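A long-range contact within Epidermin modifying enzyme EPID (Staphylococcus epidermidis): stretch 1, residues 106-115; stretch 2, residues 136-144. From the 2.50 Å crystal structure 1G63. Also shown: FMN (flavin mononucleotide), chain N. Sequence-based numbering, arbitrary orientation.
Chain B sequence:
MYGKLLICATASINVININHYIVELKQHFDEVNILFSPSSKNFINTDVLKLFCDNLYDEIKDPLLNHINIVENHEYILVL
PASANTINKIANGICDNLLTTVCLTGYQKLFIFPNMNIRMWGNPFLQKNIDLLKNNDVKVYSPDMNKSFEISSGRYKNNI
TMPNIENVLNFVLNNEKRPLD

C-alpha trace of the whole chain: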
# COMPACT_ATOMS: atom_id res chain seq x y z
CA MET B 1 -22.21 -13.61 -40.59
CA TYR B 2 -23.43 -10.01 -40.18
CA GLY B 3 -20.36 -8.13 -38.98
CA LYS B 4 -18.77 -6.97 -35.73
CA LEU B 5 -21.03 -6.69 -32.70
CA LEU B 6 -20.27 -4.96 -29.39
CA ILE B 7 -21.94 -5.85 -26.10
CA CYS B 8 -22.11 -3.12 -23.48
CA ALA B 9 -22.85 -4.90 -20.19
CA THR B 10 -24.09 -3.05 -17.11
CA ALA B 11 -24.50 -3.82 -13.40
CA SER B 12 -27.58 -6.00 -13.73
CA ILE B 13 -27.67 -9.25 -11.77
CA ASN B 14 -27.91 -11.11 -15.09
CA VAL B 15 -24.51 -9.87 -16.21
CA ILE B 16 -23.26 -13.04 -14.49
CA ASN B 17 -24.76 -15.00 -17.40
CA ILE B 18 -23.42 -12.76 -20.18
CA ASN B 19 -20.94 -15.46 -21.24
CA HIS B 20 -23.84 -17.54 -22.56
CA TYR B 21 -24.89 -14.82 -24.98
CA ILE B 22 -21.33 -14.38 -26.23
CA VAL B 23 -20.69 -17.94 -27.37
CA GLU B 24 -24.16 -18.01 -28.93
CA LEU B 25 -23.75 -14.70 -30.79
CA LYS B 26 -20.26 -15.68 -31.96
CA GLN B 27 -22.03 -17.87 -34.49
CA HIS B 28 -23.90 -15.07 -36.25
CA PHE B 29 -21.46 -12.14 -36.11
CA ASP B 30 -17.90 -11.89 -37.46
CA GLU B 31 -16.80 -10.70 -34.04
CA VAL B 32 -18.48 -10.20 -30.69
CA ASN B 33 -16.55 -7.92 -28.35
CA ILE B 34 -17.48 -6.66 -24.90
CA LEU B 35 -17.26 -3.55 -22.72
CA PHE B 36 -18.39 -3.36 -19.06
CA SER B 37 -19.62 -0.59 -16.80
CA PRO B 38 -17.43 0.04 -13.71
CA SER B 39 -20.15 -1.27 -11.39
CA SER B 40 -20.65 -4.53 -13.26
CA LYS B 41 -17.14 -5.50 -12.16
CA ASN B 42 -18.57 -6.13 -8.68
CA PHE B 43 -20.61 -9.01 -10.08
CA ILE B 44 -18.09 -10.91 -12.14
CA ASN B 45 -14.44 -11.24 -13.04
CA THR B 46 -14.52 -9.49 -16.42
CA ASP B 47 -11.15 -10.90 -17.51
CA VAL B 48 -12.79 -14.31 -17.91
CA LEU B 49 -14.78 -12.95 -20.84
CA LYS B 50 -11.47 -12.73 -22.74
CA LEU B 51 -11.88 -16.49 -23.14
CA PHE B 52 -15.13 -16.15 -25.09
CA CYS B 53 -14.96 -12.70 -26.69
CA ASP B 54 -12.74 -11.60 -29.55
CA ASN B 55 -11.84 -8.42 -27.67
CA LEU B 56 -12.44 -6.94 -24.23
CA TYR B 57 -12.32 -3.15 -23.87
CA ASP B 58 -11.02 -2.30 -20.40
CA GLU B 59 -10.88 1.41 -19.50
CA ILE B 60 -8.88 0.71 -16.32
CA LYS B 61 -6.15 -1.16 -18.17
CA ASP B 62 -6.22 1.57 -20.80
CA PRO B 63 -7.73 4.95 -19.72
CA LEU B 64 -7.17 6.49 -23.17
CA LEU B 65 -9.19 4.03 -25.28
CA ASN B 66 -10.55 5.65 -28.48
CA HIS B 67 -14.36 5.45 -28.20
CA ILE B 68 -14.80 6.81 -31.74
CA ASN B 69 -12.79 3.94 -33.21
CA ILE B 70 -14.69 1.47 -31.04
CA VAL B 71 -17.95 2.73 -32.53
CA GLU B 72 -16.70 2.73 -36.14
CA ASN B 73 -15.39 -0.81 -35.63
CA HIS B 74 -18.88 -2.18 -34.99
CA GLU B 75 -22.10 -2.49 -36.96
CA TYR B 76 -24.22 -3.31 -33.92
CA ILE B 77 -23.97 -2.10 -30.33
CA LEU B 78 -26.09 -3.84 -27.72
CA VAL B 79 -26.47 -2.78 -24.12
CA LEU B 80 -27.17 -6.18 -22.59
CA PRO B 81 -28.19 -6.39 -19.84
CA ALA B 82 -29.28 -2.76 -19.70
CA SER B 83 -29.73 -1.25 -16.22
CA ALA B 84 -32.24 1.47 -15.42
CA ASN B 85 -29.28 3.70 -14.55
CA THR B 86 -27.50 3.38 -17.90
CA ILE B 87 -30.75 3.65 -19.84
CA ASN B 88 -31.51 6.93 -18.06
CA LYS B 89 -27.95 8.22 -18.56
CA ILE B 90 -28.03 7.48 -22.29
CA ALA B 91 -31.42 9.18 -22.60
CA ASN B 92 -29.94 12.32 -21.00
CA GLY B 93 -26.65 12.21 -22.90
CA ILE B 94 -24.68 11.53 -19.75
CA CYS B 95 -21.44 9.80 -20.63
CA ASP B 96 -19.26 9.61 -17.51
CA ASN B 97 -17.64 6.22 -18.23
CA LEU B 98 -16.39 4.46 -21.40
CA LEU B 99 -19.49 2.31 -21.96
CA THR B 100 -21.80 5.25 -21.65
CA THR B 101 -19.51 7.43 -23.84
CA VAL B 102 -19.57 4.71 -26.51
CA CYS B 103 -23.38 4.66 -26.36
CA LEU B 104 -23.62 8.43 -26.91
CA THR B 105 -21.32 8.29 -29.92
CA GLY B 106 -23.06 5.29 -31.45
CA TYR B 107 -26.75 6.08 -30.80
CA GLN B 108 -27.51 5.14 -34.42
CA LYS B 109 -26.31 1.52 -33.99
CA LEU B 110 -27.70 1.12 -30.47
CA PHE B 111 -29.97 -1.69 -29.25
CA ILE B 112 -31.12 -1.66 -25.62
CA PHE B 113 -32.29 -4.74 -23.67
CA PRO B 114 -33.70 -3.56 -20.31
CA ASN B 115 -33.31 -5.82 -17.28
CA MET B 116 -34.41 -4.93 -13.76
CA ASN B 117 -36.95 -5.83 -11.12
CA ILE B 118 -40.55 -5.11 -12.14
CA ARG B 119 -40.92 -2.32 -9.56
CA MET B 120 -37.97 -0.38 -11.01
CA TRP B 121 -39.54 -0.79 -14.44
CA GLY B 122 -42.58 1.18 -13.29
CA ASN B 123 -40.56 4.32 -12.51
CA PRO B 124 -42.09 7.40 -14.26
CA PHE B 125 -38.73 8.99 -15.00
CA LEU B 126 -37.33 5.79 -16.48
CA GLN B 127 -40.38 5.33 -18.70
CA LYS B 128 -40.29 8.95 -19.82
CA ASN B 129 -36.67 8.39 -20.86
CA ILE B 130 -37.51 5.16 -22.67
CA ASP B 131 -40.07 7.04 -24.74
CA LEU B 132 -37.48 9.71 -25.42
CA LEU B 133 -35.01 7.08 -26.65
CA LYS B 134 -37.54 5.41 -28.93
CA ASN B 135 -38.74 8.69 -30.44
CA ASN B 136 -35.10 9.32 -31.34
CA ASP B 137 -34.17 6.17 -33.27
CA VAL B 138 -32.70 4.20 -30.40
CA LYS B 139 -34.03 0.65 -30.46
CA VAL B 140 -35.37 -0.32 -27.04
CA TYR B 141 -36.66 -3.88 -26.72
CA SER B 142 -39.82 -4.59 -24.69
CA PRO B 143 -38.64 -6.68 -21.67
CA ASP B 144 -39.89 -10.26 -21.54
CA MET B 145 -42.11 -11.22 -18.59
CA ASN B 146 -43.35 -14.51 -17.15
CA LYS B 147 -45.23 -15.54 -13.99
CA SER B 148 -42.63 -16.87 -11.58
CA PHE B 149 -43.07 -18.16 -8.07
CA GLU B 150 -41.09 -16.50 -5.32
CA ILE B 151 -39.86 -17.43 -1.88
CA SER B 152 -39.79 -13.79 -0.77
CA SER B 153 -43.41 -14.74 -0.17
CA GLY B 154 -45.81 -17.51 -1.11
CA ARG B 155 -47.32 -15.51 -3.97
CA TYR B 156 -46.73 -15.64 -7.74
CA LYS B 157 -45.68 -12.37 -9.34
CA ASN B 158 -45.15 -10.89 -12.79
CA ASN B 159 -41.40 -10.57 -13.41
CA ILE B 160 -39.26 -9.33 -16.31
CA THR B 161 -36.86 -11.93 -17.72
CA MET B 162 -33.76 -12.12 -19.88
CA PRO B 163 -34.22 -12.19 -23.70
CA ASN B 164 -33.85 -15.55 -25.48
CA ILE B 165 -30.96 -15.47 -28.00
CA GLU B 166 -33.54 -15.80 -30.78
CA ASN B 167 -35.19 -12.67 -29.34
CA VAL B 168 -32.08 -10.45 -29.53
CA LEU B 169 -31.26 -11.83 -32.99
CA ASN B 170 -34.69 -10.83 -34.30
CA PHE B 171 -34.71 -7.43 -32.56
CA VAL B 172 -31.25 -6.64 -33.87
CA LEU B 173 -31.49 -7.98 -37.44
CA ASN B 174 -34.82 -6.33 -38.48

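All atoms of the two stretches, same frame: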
# COMPACT_ATOMS: atom_id res chain seq x y z
N GLY B 106 -22.41 6.20 -30.52
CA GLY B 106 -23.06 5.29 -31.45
C GLY B 106 -24.56 5.09 -31.30
O GLY B 106 -25.05 3.97 -31.48
N TYR B 107 -25.29 6.16 -30.98
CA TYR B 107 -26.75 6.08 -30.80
C TYR B 107 -27.48 5.49 -32.02
O TYR B 107 -28.55 4.90 -31.88
CB TYR B 107 -27.33 7.46 -30.48
CG TYR B 107 -27.15 8.49 -31.59
CD1 TYR B 107 -25.90 9.01 -31.89
CD2 TYR B 107 -28.25 8.94 -32.33
CE1 TYR B 107 -25.73 9.96 -32.90
CE2 TYR B 107 -28.09 9.89 -33.35
CZ TYR B 107 -26.82 10.39 -33.63
OH TYR B 107 -26.64 11.33 -34.62
N GLN B 108 -26.90 5.65 -33.20
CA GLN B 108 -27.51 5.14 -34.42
C GLN B 108 -27.42 3.62 -34.59
O GLN B 108 -28.19 3.05 -35.35
CB GLN B 108 -26.91 5.85 -35.63
CG GLN B 108 -27.25 7.34 -35.66
CD GLN B 108 -26.45 8.13 -36.68
OE1 GLN B 108 -25.23 8.28 -36.55
NE2 GLN B 108 -27.13 8.65 -37.69
N LYS B 109 -26.48 2.97 -33.90
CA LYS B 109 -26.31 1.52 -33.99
C LYS B 109 -26.67 0.86 -32.66
O LYS B 109 -26.35 -0.31 -32.42
CB LYS B 109 -24.84 1.15 -34.27
CG LYS B 109 -24.15 1.95 -35.34
CD LYS B 109 -22.68 1.56 -35.41
CE LYS B 109 -21.94 2.37 -36.45
NZ LYS B 109 -20.51 2.01 -36.50
N LEU B 110 -27.35 1.60 -31.80
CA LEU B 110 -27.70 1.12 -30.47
C LEU B 110 -28.98 0.30 -30.29
O LEU B 110 -30.05 0.66 -30.78
CB LEU B 110 -27.74 2.33 -29.53
CG LEU B 110 -27.48 2.13 -28.04
CD1 LEU B 110 -26.12 1.48 -27.83
CD2 LEU B 110 -27.54 3.48 -27.35
N PHE B 111 -28.85 -0.81 -29.57
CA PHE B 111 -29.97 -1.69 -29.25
C PHE B 111 -29.97 -1.95 -27.73
O PHE B 111 -29.04 -2.54 -27.19
CB PHE B 111 -29.85 -3.02 -29.99
CG PHE B 111 -29.86 -2.89 -31.50
CD1 PHE B 111 -28.71 -2.49 -32.18
CD2 PHE B 111 -31.02 -3.15 -32.22
CE1 PHE B 111 -28.71 -2.36 -33.56
CE2 PHE B 111 -31.04 -3.02 -33.61
CZ PHE B 111 -29.88 -2.62 -34.28
N ILE B 112 -31.02 -1.51 -27.06
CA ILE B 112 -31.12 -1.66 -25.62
C ILE B 112 -32.04 -2.78 -25.12
O ILE B 112 -33.20 -2.86 -25.51
CB ILE B 112 -31.58 -0.33 -24.99
CG1 ILE B 112 -30.58 0.77 -25.33
CG2 ILE B 112 -31.75 -0.49 -23.48
CD1 ILE B 112 -30.97 2.14 -24.84
N PHE B 113 -31.51 -3.64 -24.25
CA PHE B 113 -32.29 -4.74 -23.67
C PHE B 113 -32.43 -4.54 -22.16
O PHE B 113 -31.61 -5.02 -21.37
CB PHE B 113 -31.64 -6.09 -23.95
CG PHE B 113 -31.58 -6.44 -25.40
CD1 PHE B 113 -30.52 -6.01 -26.20
CD2 PHE B 113 -32.61 -7.19 -25.98
CE1 PHE B 113 -30.49 -6.32 -27.56
CE2 PHE B 113 -32.58 -7.50 -27.34
CZ PHE B 113 -31.52 -7.07 -28.13
N PRO B 114 -33.47 -3.82 -21.73
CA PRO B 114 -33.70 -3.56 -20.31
C PRO B 114 -33.81 -4.80 -19.44
O PRO B 114 -34.40 -5.81 -19.85
CB PRO B 114 -35.01 -2.77 -20.31
CG PRO B 114 -35.01 -2.09 -21.64
CD PRO B 114 -34.50 -3.18 -22.56
N ASN B 115 -33.23 -4.73 -18.24
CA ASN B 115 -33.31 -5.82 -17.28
C ASN B 115 -33.25 -5.23 -15.87
O ASN B 115 -32.26 -4.60 -15.49
CB ASN B 115 -32.19 -6.84 -17.45
CG ASN B 115 -32.36 -8.02 -16.50
OD1 ASN B 115 -31.62 -8.17 -15.53
ND2 ASN B 115 -33.35 -8.87 -16.78
N ASN B 136 -36.34 8.77 -30.81
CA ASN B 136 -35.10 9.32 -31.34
C ASN B 136 -34.22 8.28 -32.01
O ASN B 136 -33.01 8.43 -32.05
CB ASN B 136 -34.33 10.03 -30.23
CG ASN B 136 -34.84 11.44 -29.98
OD1 ASN B 136 -34.62 12.34 -30.79
ND2 ASN B 136 -35.54 11.62 -28.87
N ASP B 137 -34.86 7.24 -32.53
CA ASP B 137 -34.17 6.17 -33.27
C ASP B 137 -33.28 5.22 -32.50
O ASP B 137 -32.42 4.56 -33.08
CB ASP B 137 -33.37 6.77 -34.43
CG ASP B 137 -34.23 7.00 -35.66
OD1 ASP B 137 -35.27 7.69 -35.54
OD2 ASP B 137 -33.86 6.49 -36.74
N VAL B 138 -33.48 5.13 -31.19
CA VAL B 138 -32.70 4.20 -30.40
C VAL B 138 -33.63 3.02 -30.17
O VAL B 138 -34.72 3.17 -29.62
CB VAL B 138 -32.26 4.83 -29.06
CG1 VAL B 138 -31.58 3.78 -28.19
CG2 VAL B 138 -31.32 5.98 -29.32
N LYS B 139 -33.21 1.84 -30.62
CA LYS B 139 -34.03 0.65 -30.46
C LYS B 139 -34.03 0.15 -29.01
O LYS B 139 -32.99 -0.21 -28.45
CB LYS B 139 -33.55 -0.46 -31.39
CG LYS B 139 -33.81 -0.20 -32.87
CD LYS B 139 -32.86 0.87 -33.42
CE LYS B 139 -33.09 1.12 -34.92
NZ LYS B 139 -34.46 1.67 -35.20
N VAL B 140 -35.21 0.14 -28.41
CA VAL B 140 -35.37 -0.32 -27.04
C VAL B 140 -36.35 -1.49 -27.05
O VAL B 140 -37.53 -1.32 -27.32
CB VAL B 140 -35.92 0.79 -26.13
CG1 VAL B 140 -36.01 0.29 -24.70
CG2 VAL B 140 -35.05 2.03 -26.21
N TYR B 141 -35.85 -2.67 -26.73
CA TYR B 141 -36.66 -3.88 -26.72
C TYR B 141 -37.65 -3.93 -25.54
O TYR B 141 -37.36 -3.46 -24.45
CB TYR B 141 -35.70 -5.07 -26.71
CG TYR B 141 -36.30 -6.43 -26.58
CD1 TYR B 141 -36.58 -6.98 -25.33
CD2 TYR B 141 -36.53 -7.22 -27.71
CE1 TYR B 141 -37.07 -8.28 -25.20
CE2 TYR B 141 -37.02 -8.51 -27.60
CZ TYR B 141 -37.29 -9.04 -26.35
OH TYR B 141 -37.78 -10.32 -26.23
N SER B 142 -38.84 -4.48 -25.77
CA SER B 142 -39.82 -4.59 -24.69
C SER B 142 -39.45 -5.82 -23.87
O SER B 142 -39.51 -6.94 -24.37
CB SER B 142 -41.24 -4.76 -25.24
OG SER B 142 -41.68 -3.57 -25.85
N PRO B 143 -39.04 -5.62 -22.61
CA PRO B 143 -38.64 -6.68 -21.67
C PRO B 143 -39.61 -7.86 -21.64
O PRO B 143 -40.83 -7.67 -21.62
CB PRO B 143 -38.60 -5.96 -20.33
CG PRO B 143 -38.22 -4.57 -20.70
CD PRO B 143 -39.05 -4.31 -21.93
N ASP B 144 -39.07 -9.07 -21.61
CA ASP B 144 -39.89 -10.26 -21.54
C ASP B 144 -40.40 -10.37 -20.10
O ASP B 144 -39.79 -9.82 -19.18
CB ASP B 144 -39.08 -11.51 -21.92
CG ASP B 144 -38.68 -11.50 -23.39
OD1 ASP B 144 -39.59 -11.42 -24.24
OD2 ASP B 144 -37.47 -11.58 -23.69
N1 FMN N . -30.07 -2.48 -11.60
C2 FMN N . -30.79 -2.75 -12.73
O2 FMN N . -31.15 -1.91 -13.51
N3 FMN N . -31.15 -4.11 -13.01
C4 FMN N . -30.83 -5.18 -12.24
O4 FMN N . -31.21 -6.32 -12.56
C4A FMN N . -30.08 -4.88 -11.01
N5 FMN N . -29.68 -5.86 -10.21
C5A FMN N . -28.84 -5.58 -9.17
C6 FMN N . -28.30 -6.67 -8.35
C7 FMN N . -27.57 -6.45 -7.22
C7M FMN N . -27.02 -7.62 -6.39
C8 FMN N . -27.09 -5.09 -6.93
C8M FMN N . -26.16 -4.81 -5.78
C9 FMN N . -27.60 -4.04 -7.69
C9A FMN N . -28.46 -4.23 -8.79
N10 FMN N . -29.00 -3.19 -9.61
C10 FMN N . -29.71 -3.46 -10.77
C1' FMN N . -28.65 -1.79 -9.33
C2' FMN N . -27.45 -1.37 -10.20
O2' FMN N . -26.28 -2.17 -10.04
C3' FMN N . -27.08 0.09 -9.91
O3' FMN N . -28.20 0.95 -10.27
C4' FMN N . -25.83 0.60 -10.61
O4' FMN N . -25.46 1.91 -10.12
C5' FMN N . -25.92 0.63 -12.13
O5' FMN N . -24.65 1.01 -12.71
P FMN N . -24.30 0.83 -14.24
O1P FMN N . -25.35 1.56 -15.02
O2P FMN N . -24.24 -0.62 -14.53
O3P FMN N . -22.88 1.49 -14.39

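The strand 110-114 runs parallel to the short strand 139-140, with F111 bridged to K139 and I112 to V140. The CA–CA distances of these pairs, 4.8 Å from F111 CA to K139 CA and 4.7 Å from I112 CA to V140 CA, are those of adjacent strands; the chains diverge at both ends, to 5.9 Å between L110 CA and V138 CA and 6.0 Å between P114 CA and P143 CA. I112 supplies both of the strong hydrogen bonds. I112 N donates to K139 O (2.7 Å, N-H...O angle 176°), and I112 O accepts from Y141 N (2.9 Å, 163°), so one residue reaches the partners on each side of V140, as parallel pairing requires. Two residues earlier on each strand, K139 N to L110 O is a weak hydrogen bond, long at 3.4 Å and bent to 140°. K139 O also receives a CA-H...O contact from F111 CA (3.5 Å, angle at H 139°). P114 has no amide hydrogen to donate; P114 CD instead lies 3.4 Å from Y141 O.

Side chains of bridged residues share a face. On that of I112 and V140, I112 CD1 lies 3.8 Å from V138 CG1 and 4.3 Å from V140 CG2, while L110 CD2 approaches V138 CG1 at 4.1 Å. These are apolar contacts among branched aliphatic groups. On the face of F111 and K139, F111 CD2 meets K139 CB at 3.8 Å; the lysine's methylene base makes this approach, while its end leads away.

Further along, the F113 and Y141 rings pair obliquely, with centroids 5.3 Å apart and planes at 40°. P114 CG then packs against V140 CG1 at 4.0 Å, and P114 CB against P143 CG at 3.7 Å. Just beyond, N115 O accepts a hydrogen bond from FMN N3 (2.8 Å, 168°), placing the flavin at the end of stretch 1.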